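Local coordinates for protein telomerase reverse transcriptase (Candida albicans SC5314, PDB 6ZDQ) that probably elongates chromosome ends as a reverse transcriptase, adding telomeric repeats by copying a template within the telomerase RNA, at residues S308-E312 and L589-L593; K313-Y317 and Q486-F490; L581-Y585 and L611-V615; L593-S597 and K651-N656; K670-V674 and I686-Q691. All blocks are in the same frame, centred on the assembly; numbering follows the deposited sequence.

Interaction 1. Residues S308-E312 and L589-L593; sequences SDVAE and LEGFL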
# COMPACT_ATOMS: atom_id res chain seq x y z
N SER A 308 -13.12 -1.01 9.09
CA SER A 308 -13.50 -0.74 10.48
C SER A 308 -14.99 -0.45 10.60
O SER A 308 -15.63 -0.88 11.56
CB SER A 308 -12.68 0.44 11.02
OG SER A 308 -13.09 0.79 12.33
N ASP A 309 -15.55 0.28 9.63
CA ASP A 309 -16.98 0.57 9.67
C ASP A 309 -17.83 -0.69 9.56
O ASP A 309 -18.92 -0.75 10.14
CB ASP A 309 -17.35 1.54 8.54
CG ASP A 309 -16.67 2.89 8.69
OD1 ASP A 309 -15.88 3.06 9.64
OD2 ASP A 309 -16.93 3.78 7.86
N VAL A 310 -17.35 -1.70 8.84
CA VAL A 310 -18.10 -2.95 8.72
C VAL A 310 -18.25 -3.61 10.08
O VAL A 310 -19.34 -4.06 10.46
CB VAL A 310 -17.42 -3.90 7.71
CG1 VAL A 310 -18.24 -5.17 7.55
CG2 VAL A 310 -17.22 -3.21 6.38
N ALA A 311 -17.15 -3.69 10.84
CA ALA A 311 -17.20 -4.31 12.16
C ALA A 311 -18.12 -3.53 13.09
O ALA A 311 -18.86 -4.13 13.88
CB ALA A 311 -15.79 -4.41 12.74
N GLU A 312 -18.09 -2.20 13.02
CA GLU A 312 -18.95 -1.39 13.87
C GLU A 312 -20.42 -1.55 13.49
O GLU A 312 -21.29 -1.60 14.36
CB GLU A 312 -18.53 0.08 13.81
CG GLU A 312 -18.68 0.82 15.13
CD GLU A 312 -17.73 0.29 16.19
OE1 GLU A 312 -16.55 0.05 15.87
OE2 GLU A 312 -18.17 0.12 17.35
N LEU A 589 -6.71 -1.19 18.21
CA LEU A 589 -7.56 -1.54 19.34
C LEU A 589 -8.81 -0.67 19.31
O LEU A 589 -9.00 0.25 20.10
CB LEU A 589 -6.79 -1.40 20.65
CG LEU A 589 -7.51 -1.93 21.89
CD1 LEU A 589 -7.68 -3.44 21.81
CD2 LEU A 589 -6.77 -1.53 23.16
N GLU A 590 -9.68 -0.98 18.35
CA GLU A 590 -10.92 -0.24 18.17
C GLU A 590 -12.04 -0.89 18.97
O GLU A 590 -11.86 -1.90 19.65
CB GLU A 590 -11.26 -0.13 16.69
CG GLU A 590 -10.44 0.91 15.95
CD GLU A 590 -10.78 1.00 14.47
OE1 GLU A 590 -10.59 -0.01 13.76
OE2 GLU A 590 -11.25 2.07 14.03
N GLY A 591 -13.23 -0.29 18.89
CA GLY A 591 -14.32 -0.68 19.77
C GLY A 591 -14.75 -2.13 19.60
O GLY A 591 -14.99 -2.83 20.58
N PHE A 592 -14.86 -2.58 18.35
CA PHE A 592 -15.46 -3.88 18.06
C PHE A 592 -14.70 -5.06 18.66
O PHE A 592 -15.22 -6.18 18.62
CB PHE A 592 -15.61 -4.07 16.55
CG PHE A 592 -14.45 -3.53 15.75
CD1 PHE A 592 -13.31 -4.28 15.57
CD2 PHE A 592 -14.52 -2.27 15.17
CE1 PHE A 592 -12.25 -3.80 14.83
CE2 PHE A 592 -13.46 -1.78 14.44
CZ PHE A 592 -12.32 -2.54 14.26
N LEU A 593 -13.51 -4.85 19.20
CA LEU A 593 -12.74 -5.94 19.78
C LEU A 593 -12.94 -6.09 21.29
O LEU A 593 -12.63 -7.16 21.83
CB LEU A 593 -11.24 -5.75 19.50
CG LEU A 593 -10.83 -5.63 18.03
CD1 LEU A 593 -10.31 -4.24 17.74
CD2 LEU A 593 -9.79 -6.68 17.68
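One turn of helix 307-325 faces the loop that leaves helix 574-588, with its CA atoms closing from 8.1 Å between Ser308 and Glu590 to 6.0 Å between Glu312 and Phe592. Leu589 is the first residue to leave helical angles; Gly591 to Leu593 return to them without regular helical bonding. A CB on Gly591 would point toward the helix, so glycine keeps the approach to Glu312 uncrowded. Phe592 contributes the largest buried area, 83 Å². Its ring takes Ala311 CB over one face, 3.6 Å from the centroid and 20° off the normal, a CH-pi contact; alanine, ending at CB, lets the ring lie close to the helix. Polar atoms meet the ring's edge: Glu312 OE1 lies 3.2 Å from Phe592 CD2, and Ser308 OG 3.3 Å from Phe592 CE2. Ser308 OG lies 3.0 Å from Glu590 OE1 and 2.8 Å from Glu590 OE2, so its single proton can make a weak hydrogen bond to either. The ring thus offers its face to a methyl group and its slightly positive hydrogens to oxygens, a complementarity suited to this partly buried seam.

Interaction 2. Residues K313-Y317 and Q486-F490; sequences KISDY and QDFLF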
# COMPACT_ATOMS: atom_id res chain seq x y z
N LYS A 313 -20.71 -1.64 12.19
CA LYS A 313 -22.08 -1.87 11.75
C LYS A 313 -22.61 -3.20 12.28
O LYS A 313 -23.78 -3.30 12.67
CB LYS A 313 -22.17 -1.83 10.23
CG LYS A 313 -22.02 -0.44 9.62
CD LYS A 313 -23.26 0.41 9.85
CE LYS A 313 -23.12 1.77 9.17
NZ LYS A 313 -24.32 2.62 9.39
N ILE A 314 -21.77 -4.24 12.27
CA ILE A 314 -22.19 -5.53 12.81
C ILE A 314 -22.35 -5.45 14.33
O ILE A 314 -23.26 -6.06 14.90
CB ILE A 314 -21.19 -6.62 12.40
CG1 ILE A 314 -21.09 -6.72 10.88
CG2 ILE A 314 -21.58 -7.97 12.99
CD1 ILE A 314 -20.10 -7.75 10.39
N SER A 315 -21.48 -4.69 15.00
CA SER A 315 -21.61 -4.53 16.44
C SER A 315 -22.87 -3.75 16.81
O SER A 315 -23.48 -4.02 17.86
CB SER A 315 -20.37 -3.83 17.00
OG SER A 315 -19.21 -4.61 16.81
N ASP A 316 -23.28 -2.80 15.97
CA ASP A 316 -24.53 -2.09 16.22
C ASP A 316 -25.73 -3.00 16.04
O ASP A 316 -26.70 -2.93 16.81
CB ASP A 316 -24.64 -0.87 15.30
CG ASP A 316 -23.52 0.13 15.51
OD1 ASP A 316 -22.68 -0.10 16.40
OD2 ASP A 316 -23.49 1.14 14.79
N TYR A 317 -25.69 -3.88 15.04
CA TYR A 317 -26.80 -4.80 14.81
C TYR A 317 -26.88 -5.84 15.93
O TYR A 317 -27.98 -6.24 16.33
CB TYR A 317 -26.65 -5.48 13.45
CG TYR A 317 -27.92 -6.14 12.96
CD1 TYR A 317 -29.06 -5.39 12.73
CD2 TYR A 317 -27.96 -7.50 12.72
CE1 TYR A 317 -30.22 -5.99 12.28
CE2 TYR A 317 -29.12 -8.11 12.27
CZ TYR A 317 -30.25 -7.35 12.05
OH TYR A 317 -31.40 -7.95 11.60
N GLN A 486 -38.13 -3.63 8.51
CA GLN A 486 -37.04 -3.33 9.43
C GLN A 486 -36.39 -4.62 9.92
O GLN A 486 -36.72 -5.72 9.45
CB GLN A 486 -37.55 -2.47 10.59
CG GLN A 486 -38.44 -3.20 11.59
CD GLN A 486 -39.84 -3.44 11.06
OE1 GLN A 486 -40.27 -2.79 10.11
NE2 GLN A 486 -40.54 -4.38 11.66
N ASP A 487 -35.46 -4.48 10.86
CA ASP A 487 -34.75 -5.60 11.47
C ASP A 487 -33.96 -6.40 10.43
O ASP A 487 -34.17 -7.59 10.22
CB ASP A 487 -35.71 -6.51 12.25
CG ASP A 487 -35.02 -7.29 13.34
OD1 ASP A 487 -33.82 -7.04 13.58
OD2 ASP A 487 -35.68 -8.14 13.97
N PHE A 488 -33.04 -5.70 9.77
CA PHE A 488 -32.10 -6.32 8.85
C PHE A 488 -30.81 -5.52 8.87
O PHE A 488 -30.73 -4.45 9.47
CB PHE A 488 -32.67 -6.40 7.43
CG PHE A 488 -32.73 -5.08 6.72
CD1 PHE A 488 -33.79 -4.22 6.92
CD2 PHE A 488 -31.73 -4.70 5.84
CE1 PHE A 488 -33.85 -3.00 6.27
CE2 PHE A 488 -31.78 -3.49 5.19
CZ PHE A 488 -32.84 -2.64 5.40
N LEU A 489 -29.79 -6.05 8.19
CA LEU A 489 -28.50 -5.37 8.11
C LEU A 489 -27.90 -5.65 6.74
O LEU A 489 -27.55 -6.79 6.43
CB LEU A 489 -27.55 -5.84 9.22
CG LEU A 489 -26.12 -5.31 9.11
CD1 LEU A 489 -26.09 -3.79 9.26
CD2 LEU A 489 -25.22 -5.97 10.14
N PHE A 490 -27.78 -4.60 5.92
CA PHE A 490 -27.17 -4.69 4.60
C PHE A 490 -26.00 -3.72 4.55
O PHE A 490 -26.14 -2.54 4.90
CB PHE A 490 -28.18 -4.37 3.50
CG PHE A 490 -27.77 -4.83 2.14
CD1 PHE A 490 -28.02 -6.12 1.72
CD2 PHE A 490 -27.12 -3.97 1.27
CE1 PHE A 490 -27.64 -6.55 0.46
CE2 PHE A 490 -26.74 -4.39 0.01
CZ PHE A 490 -27.00 -5.68 -0.39
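Apolar contacts carry most of this meeting between a helix and the start of a strand. Leu489 points at the helix and fills the space beside Tyr317: its CB stands 3.7 Å from the centroid of the Tyr317 ring, 9° off the normal, a CH-pi contact over the face, while Leu489 CD2 reaches Tyr317 CB at 3.6 Å. The same methyl also comes within 4.3 Å of Ile314 CG1. Lys313 adds its carbonyl O, 4.0 Å from Leu489 CD2, and its CB, 4.5 Å from Leu489 CD1, and sends its ammonium end away. Leucine suits the place: its CB sits over the ring while the branched end reaches Tyr317 CB and Ile314.

The polar contacts gather at the far end of the tyrosine. Tyr317 OH lies 3.1 Å from Asp487 O and 3.3 Å from Asp487 OD1, and that carboxylate forms a salt bridge with Arg324, further along the same helix. Phe488 turns its side chain from the helix to meet Trp482 edge-to-face.

Leu489 pairs through its backbone with Val500, and Ile314 and Tyr317 touch Leu498 and Val500. Helix 307-325 therefore packs across the antiparallel hairpin of strands 489-492 and 496-501, at the edge of the four-stranded sheet that corresponds to the palm of reverse transcriptases.

Interaction 3. Residues L581-Y585 and L611-V615; sequences LKTFY and LLRLV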
# COMPACT_ATOMS: atom_id res chain seq x y z
N LEU A 581 4.48 2.68 17.15
CA LEU A 581 3.89 1.56 17.87
C LEU A 581 2.72 2.01 18.74
O LEU A 581 1.70 1.31 18.84
CB LEU A 581 4.94 0.85 18.72
CG LEU A 581 6.03 0.07 17.98
CD1 LEU A 581 6.90 -0.72 18.95
CD2 LEU A 581 5.42 -0.86 16.94
N LYS A 582 2.85 3.18 19.37
CA LYS A 582 1.74 3.72 20.14
C LYS A 582 0.55 4.03 19.24
O LYS A 582 -0.58 3.58 19.51
CB LYS A 582 2.19 4.98 20.88
CG LYS A 582 1.12 5.64 21.73
CD LYS A 582 1.68 6.87 22.43
CE LYS A 582 0.64 7.53 23.31
NZ LYS A 582 1.21 8.69 24.04
N THR A 583 0.77 4.78 18.16
CA THR A 583 -0.30 5.09 17.23
C THR A 583 -0.79 3.86 16.47
O THR A 583 -1.90 3.88 15.92
CB THR A 583 0.15 6.16 16.23
OG1 THR A 583 1.28 5.68 15.49
CG2 THR A 583 0.53 7.44 16.96
N PHE A 584 0.01 2.79 16.42
CA PHE A 584 -0.44 1.56 15.78
C PHE A 584 -1.33 0.74 16.71
O PHE A 584 -2.37 0.23 16.28
CB PHE A 584 0.76 0.73 15.32
CG PHE A 584 0.40 -0.60 14.71
CD1 PHE A 584 0.04 -0.68 13.38
CD2 PHE A 584 0.42 -1.76 15.47
CE1 PHE A 584 -0.29 -1.89 12.81
CE2 PHE A 584 0.08 -2.97 14.91
CZ PHE A 584 -0.27 -3.04 13.57
N TYR A 585 -0.93 0.60 17.97
CA TYR A 585 -1.75 -0.13 18.94
C TYR A 585 -3.10 0.54 19.13
O TYR A 585 -4.15 -0.11 19.05
CB TYR A 585 -1.00 -0.24 20.27
CG TYR A 585 -1.75 -1.00 21.34
CD1 TYR A 585 -1.65 -2.38 21.43
CD2 TYR A 585 -2.56 -0.33 22.25
CE1 TYR A 585 -2.33 -3.08 22.41
CE2 TYR A 585 -3.25 -1.02 23.23
CZ TYR A 585 -3.13 -2.39 23.31
OH TYR A 585 -3.81 -3.08 24.28
N LEU A 611 -2.70 -8.38 19.85
CA LEU A 611 -2.15 -7.08 19.49
C LEU A 611 -1.06 -6.65 20.47
O LEU A 611 -0.04 -6.09 20.07
CB LEU A 611 -3.26 -6.04 19.44
CG LEU A 611 -2.85 -4.64 18.98
CD1 LEU A 611 -2.25 -4.69 17.59
CD2 LEU A 611 -4.03 -3.68 19.03
N LEU A 612 -1.27 -6.90 21.77
CA LEU A 612 -0.30 -6.47 22.77
C LEU A 612 1.01 -7.24 22.64
O LEU A 612 2.09 -6.63 22.60
CB LEU A 612 -0.89 -6.63 24.18
CG LEU A 612 -0.00 -6.16 25.34
CD1 LEU A 612 0.36 -4.69 25.19
CD2 LEU A 612 -0.68 -6.42 26.67
N ARG A 613 0.94 -8.57 22.58
CA ARG A 613 2.17 -9.36 22.49
C ARG A 613 2.93 -9.06 21.21
O ARG A 613 4.16 -8.98 21.21
CB ARG A 613 1.85 -10.85 22.60
CG ARG A 613 1.81 -11.36 24.03
CD ARG A 613 1.55 -12.85 24.09
NE ARG A 613 0.20 -13.19 23.65
CZ ARG A 613 -0.80 -13.47 24.47
NH1 ARG A 613 -0.61 -13.46 25.78
NH2 ARG A 613 -2.00 -13.76 23.97
N LEU A 614 2.21 -8.88 20.10
CA LEU A 614 2.90 -8.67 18.82
C LEU A 614 3.59 -7.31 18.76
O LEU A 614 4.64 -7.19 18.13
CB LEU A 614 1.92 -8.83 17.66
CG LEU A 614 1.92 -10.21 16.99
CD1 LEU A 614 3.32 -10.55 16.48
CD2 LEU A 614 1.42 -11.29 17.94
N VAL A 615 3.02 -6.29 19.40
CA VAL A 615 3.66 -4.98 19.38
C VAL A 615 4.81 -4.91 20.39
O VAL A 615 5.80 -4.21 20.16
CB VAL A 615 2.63 -3.86 19.62
CG1 VAL A 615 2.09 -3.90 21.04
CG2 VAL A 615 3.21 -2.50 19.30
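Tyr585 reaches across to the facing helix and brings its ring up to Leu611, Leu612 and Val615, burying more area than any other residue of the contact. The pair is an antiparallel helix packing, at 161° with a closest axis approach of 11.0 Å, within the all-helical C-terminal extension that corresponds to the thumb of other polymerases. Such a wide spacing calls for large apolar side chains, and leucine, phenylalanine and tyrosine fill it. The register follows from the opposed directions: Leu581 faces Val615 (CA atoms 6.7 Å apart) and, one turn on, Tyr585 faces Leu611 (7.0 Å).

Leu611 packs against both aromatic residues, its CG 3.5 Å from Tyr585 CD1 and its CD1 3.9 Å from Phe584 CE2. Beyond it, Tyr585 CE1 comes to 4.2 Å from Leu612 CD1. A tyrosine suits this buried position because its ring can serve the apolar seam while its hydroxyl finds a polar partner, hydrogen-bonding with Thr648 on helix 634-656. Leu612 also meets Ile669 and Ile672 of helix 662-676, so the two helices belong to a layered core rather than to an isolated pair. Compact, beta-branched Val615 divides its methyls between two partners: CG1 lies 4.1 Å from Tyr585 CD1, and CG2 3.6 Å from Leu581 CD2.

Interaction 4. Residues L593-S597 and K651-N656; sequences LLDCS and KYVETN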
# COMPACT_ATOMS: atom_id res chain seq x y z
N LEU A 593 -13.51 -4.85 19.20
CA LEU A 593 -12.74 -5.94 19.78
C LEU A 593 -12.94 -6.09 21.29
O LEU A 593 -12.63 -7.16 21.83
CB LEU A 593 -11.24 -5.75 19.50
CG LEU A 593 -10.83 -5.63 18.03
CD1 LEU A 593 -10.31 -4.24 17.74
CD2 LEU A 593 -9.79 -6.68 17.68
N LEU A 594 -13.44 -5.06 21.97
CA LEU A 594 -13.57 -5.08 23.42
C LEU A 594 -14.94 -5.54 23.90
O LEU A 594 -15.14 -5.62 25.12
CB LEU A 594 -13.28 -3.68 23.99
CG LEU A 594 -11.83 -3.19 24.06
CD1 LEU A 594 -10.92 -4.24 24.69
CD2 LEU A 594 -11.30 -2.76 22.70
N ASP A 595 -15.87 -5.83 23.00
CA ASP A 595 -17.21 -6.24 23.41
C ASP A 595 -17.16 -7.51 24.25
O ASP A 595 -16.58 -8.52 23.84
CB ASP A 595 -18.11 -6.44 22.19
CG ASP A 595 -17.47 -7.33 21.14
OD1 ASP A 595 -16.22 -7.42 21.11
OD2 ASP A 595 -18.21 -7.94 20.34
N CYS A 596 -17.77 -7.46 25.43
CA CYS A 596 -17.70 -8.55 26.40
C CYS A 596 -18.86 -9.53 26.29
O CYS A 596 -18.67 -10.73 26.49
CB CYS A 596 -17.63 -7.98 27.82
SG CYS A 596 -17.63 -9.21 29.15
N SER A 597 -20.06 -9.03 26.00
CA SER A 597 -21.30 -9.83 25.99
C SER A 597 -21.60 -10.42 27.36
O SER A 597 -22.22 -11.48 27.46
CB SER A 597 -21.25 -10.94 24.93
OG SER A 597 -22.42 -11.72 24.95
N LYS A 651 -11.04 2.30 26.79
CA LYS A 651 -11.80 1.87 25.62
C LYS A 651 -12.61 0.61 25.90
O LYS A 651 -13.64 0.39 25.25
CB LYS A 651 -10.87 1.66 24.43
CG LYS A 651 -10.40 2.96 23.78
CD LYS A 651 -11.58 3.88 23.52
CE LYS A 651 -11.14 5.23 22.96
NZ LYS A 651 -10.62 5.12 21.57
N TYR A 652 -12.17 -0.22 26.84
CA TYR A 652 -12.97 -1.38 27.23
C TYR A 652 -14.22 -0.95 27.99
O TYR A 652 -15.32 -1.48 27.75
CB TYR A 652 -12.15 -2.34 28.07
CG TYR A 652 -12.96 -3.45 28.71
CD1 TYR A 652 -13.40 -4.53 27.97
CD2 TYR A 652 -13.30 -3.40 30.06
CE1 TYR A 652 -14.15 -5.54 28.55
CE2 TYR A 652 -14.05 -4.40 30.65
CZ TYR A 652 -14.47 -5.47 29.89
OH TYR A 652 -15.22 -6.46 30.47
N VAL A 653 -14.09 0.01 28.90
CA VAL A 653 -15.24 0.47 29.66
C VAL A 653 -16.16 1.32 28.79
O VAL A 653 -17.37 1.39 29.05
CB VAL A 653 -14.79 1.24 30.92
CG1 VAL A 653 -13.92 0.35 31.80
CG2 VAL A 653 -14.06 2.52 30.55
N GLU A 654 -15.63 1.96 27.76
CA GLU A 654 -16.45 2.81 26.90
C GLU A 654 -17.37 1.97 26.01
O GLU A 654 -18.55 2.31 25.84
CB GLU A 654 -15.58 3.71 26.03
CG GLU A 654 -15.34 5.09 26.60
CD GLU A 654 -14.86 6.08 25.56
OE1 GLU A 654 -14.14 5.67 24.62
OE2 GLU A 654 -15.21 7.28 25.67
N THR A 655 -16.86 0.88 25.45
CA THR A 655 -17.63 0.12 24.47
C THR A 655 -18.75 -0.66 25.14
O THR A 655 -19.92 -0.55 24.74
CB THR A 655 -16.70 -0.81 23.70
OG1 THR A 655 -15.97 -1.63 24.62
CG2 THR A 655 -15.72 -0.00 22.87
N ASN A 656 -18.43 -1.45 26.16
CA ASN A 656 -19.46 -2.22 26.85
C ASN A 656 -20.37 -1.35 27.70
O ASN A 656 -21.49 -1.77 28.00
CB ASN A 656 -18.80 -3.29 27.72
CG ASN A 656 -18.03 -4.31 26.91
OD1 ASN A 656 -18.59 -5.26 26.38
ND2 ASN A 656 -16.72 -4.11 26.82
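Asn656, at the C-terminal end of helix 634-656, uses both ends of its carboxamide. ND2 donates to Leu594 O at 2.8 Å and also to Tyr652 O at 3.1 Å, both with nearly straight geometry; OD1 accepts from Cys596 N at a short 2.5 Å. An asparagine is well suited here, since its amide offers the same donor and acceptor types as a backbone peptide and can join a loop having no regular partners. The bond to Tyr652 O also supplements the weak backbone bond from Asn656 N to that carbonyl (3.5 Å). In this way the irregular loop between helices 574-588 and 602-626 is tied to the end of a helix in the helical C-terminal extension, the thumb-like part of telomerase. Apolar atoms fill in around the bonds: Leu594 CD1 lies 4.1 Å from Tyr652 CB, and Cys596 CB 4.3 Å from Tyr652 CE1. Thr655 OG1, 3.4 Å from Leu594 CB, lies within hydrogen-bonding reach of Lys651 O (3.1 Å), one turn back. Lys651 turns aside, its NZ hydrogen-bonded to the hydroxyl of Tyr647.

Interaction 5. Residues K670-V674 and I686-Q691; sequences KQIIV and IVEWVQ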
# COMPACT_ATOMS: atom_id res chain seq x y z
N LYS A 670 -0.79 -6.75 32.64
CA LYS A 670 0.42 -6.80 33.47
C LYS A 670 1.17 -8.11 33.27
O LYS A 670 2.40 -8.12 33.14
CB LYS A 670 0.06 -6.60 34.94
CG LYS A 670 -0.69 -5.31 35.22
CD LYS A 670 -0.78 -5.04 36.71
CE LYS A 670 -1.59 -6.11 37.43
NZ LYS A 670 -1.67 -5.84 38.89
N GLN A 671 0.44 -9.23 33.25
CA GLN A 671 1.09 -10.53 33.08
C GLN A 671 1.81 -10.62 31.74
O GLN A 671 2.91 -11.19 31.66
CB GLN A 671 0.06 -11.65 33.22
CG GLN A 671 -0.52 -11.78 34.62
CD GLN A 671 -1.64 -12.80 34.70
OE1 GLN A 671 -1.99 -13.42 33.70
NE2 GLN A 671 -2.19 -12.97 35.89
N ILE A 672 1.22 -10.07 30.68
CA ILE A 672 1.88 -10.06 29.38
C ILE A 672 3.14 -9.20 29.43
O ILE A 672 4.20 -9.60 28.94
CB ILE A 672 0.90 -9.58 28.29
CG1 ILE A 672 -0.21 -10.60 28.09
CG2 ILE A 672 1.65 -9.32 26.99
CD1 ILE A 672 -1.24 -10.19 27.05
N ILE A 673 3.03 -8.01 30.01
CA ILE A 673 4.18 -7.11 30.08
C ILE A 673 5.29 -7.73 30.93
O ILE A 673 6.47 -7.66 30.57
CB ILE A 673 3.75 -5.73 30.61
CG1 ILE A 673 2.80 -5.06 29.62
CG2 ILE A 673 4.96 -4.85 30.86
CD1 ILE A 673 2.37 -3.67 30.01
N VAL A 674 4.93 -8.34 32.06
CA VAL A 674 5.95 -8.92 32.93
C VAL A 674 6.58 -10.16 32.30
O VAL A 674 7.72 -10.51 32.64
CB VAL A 674 5.35 -9.25 34.32
CG1 VAL A 674 4.57 -10.56 34.28
CG2 VAL A 674 6.43 -9.30 35.38
N ILE A 686 11.05 -2.22 34.25
CA ILE A 686 9.67 -2.34 33.79
C ILE A 686 8.89 -3.33 34.66
O ILE A 686 7.76 -3.06 35.08
CB ILE A 686 9.64 -2.77 32.31
CG1 ILE A 686 10.27 -1.68 31.43
CG2 ILE A 686 8.22 -3.07 31.87
CD1 ILE A 686 10.47 -2.11 30.00
N VAL A 687 9.50 -4.49 34.94
CA VAL A 687 8.80 -5.55 35.67
C VAL A 687 8.36 -5.08 37.05
O VAL A 687 7.23 -5.34 37.48
CB VAL A 687 9.70 -6.80 35.75
CG1 VAL A 687 9.28 -7.69 36.92
CG2 VAL A 687 9.64 -7.58 34.45
N GLU A 688 9.24 -4.38 37.77
CA GLU A 688 8.88 -3.91 39.10
C GLU A 688 7.76 -2.88 39.04
O GLU A 688 6.87 -2.89 39.90
CB GLU A 688 10.11 -3.33 39.81
CG GLU A 688 11.04 -4.38 40.39
CD GLU A 688 12.08 -4.87 39.41
OE1 GLU A 688 12.97 -4.08 39.04
OE2 GLU A 688 12.02 -6.05 39.00
N TRP A 689 7.77 -2.00 38.04
CA TRP A 689 6.76 -0.95 37.97
C TRP A 689 5.39 -1.50 37.57
O TRP A 689 4.37 -1.13 38.16
CB TRP A 689 7.19 0.15 37.00
CG TRP A 689 6.05 1.03 36.60
CD1 TRP A 689 5.53 2.08 37.30
CD2 TRP A 689 5.27 0.93 35.40
NE1 TRP A 689 4.48 2.64 36.61
CE2 TRP A 689 4.30 1.95 35.44
CE3 TRP A 689 5.30 0.08 34.29
CZ2 TRP A 689 3.37 2.14 34.42
CZ3 TRP A 689 4.38 0.27 33.28
CH2 TRP A 689 3.43 1.29 33.35
N VAL A 690 5.36 -2.38 36.56
CA VAL A 690 4.08 -2.80 35.98
C VAL A 690 3.21 -3.50 37.02
O VAL A 690 1.98 -3.36 37.00
CB VAL A 690 4.32 -3.68 34.74
CG1 VAL A 690 5.07 -4.96 35.10
CG2 VAL A 690 3.00 -4.01 34.05
N GLN A 691 3.82 -4.25 37.94
CA GLN A 691 3.04 -4.96 38.95
C GLN A 691 2.34 -4.02 39.92
O GLN A 691 1.38 -4.44 40.57
CB GLN A 691 3.95 -5.93 39.71
CG GLN A 691 4.49 -7.06 38.84
CD GLN A 691 5.50 -7.93 39.56
OE1 GLN A 691 6.06 -7.53 40.59
NE2 GLN A 691 5.75 -9.12 39.03
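Val690 is the chief bump here. It drops into a hollow on helix 662-676 lined by Lys670, Ile673 and Val674: its CG2 lies 4.0 Å from Lys670 CB and 3.8 Å from Ile673 CG2, and its CG1 4.4 Å from Val674 CB. Ile673 in turn presses into the other helix, its CG2 also 3.8 Å from Ile686 CG2. At the far end Val674 meets Val687, CG2 to CG1 at 3.6 Å, and its CG2 lies 3.7 Å from Gln691 NE2. Short beta-branched side chains make such relief shallow, which lets the CA atoms of Val674 and Val687 come within 5.2 Å and the axes within 9.5 Å. Lys670 lays its aliphatic chain along the seam, CD 3.2 Å from Val690 O, and sends NZ on to bond with Leu693 O. Ile686 is further enclosed by Phe637 and Leu641 of helix 634-656. With axes at 168°, the two consecutive helices form an antiparallel helical hairpin, closing the helical C-terminal extension.

Overall arrangement
The contacts form a chain leading from the palm-like sheet into the helical C-terminal extension. Interactions 1 and 2 share helix 307-325, their centres about 14 Å apart, and touch where Phe592 CB lies 3.7 Å from Ser315 OG. The loop after helix 574-588 passes from interaction 1 straight into interaction 4 through Leu593, and Gly591 CA lies 3.5 Å from Thr655 CG2. Interaction 1 reaches interaction 3 through Leu589 and Leu611, and interaction 3 meets interaction 5 where Leu612 CD2 lies 3.7 Å from Ile672 CG2. Interaction 3 is nearest to the bound RNA, about 7 Å between nearest atoms, against about 31 Å for interaction 2.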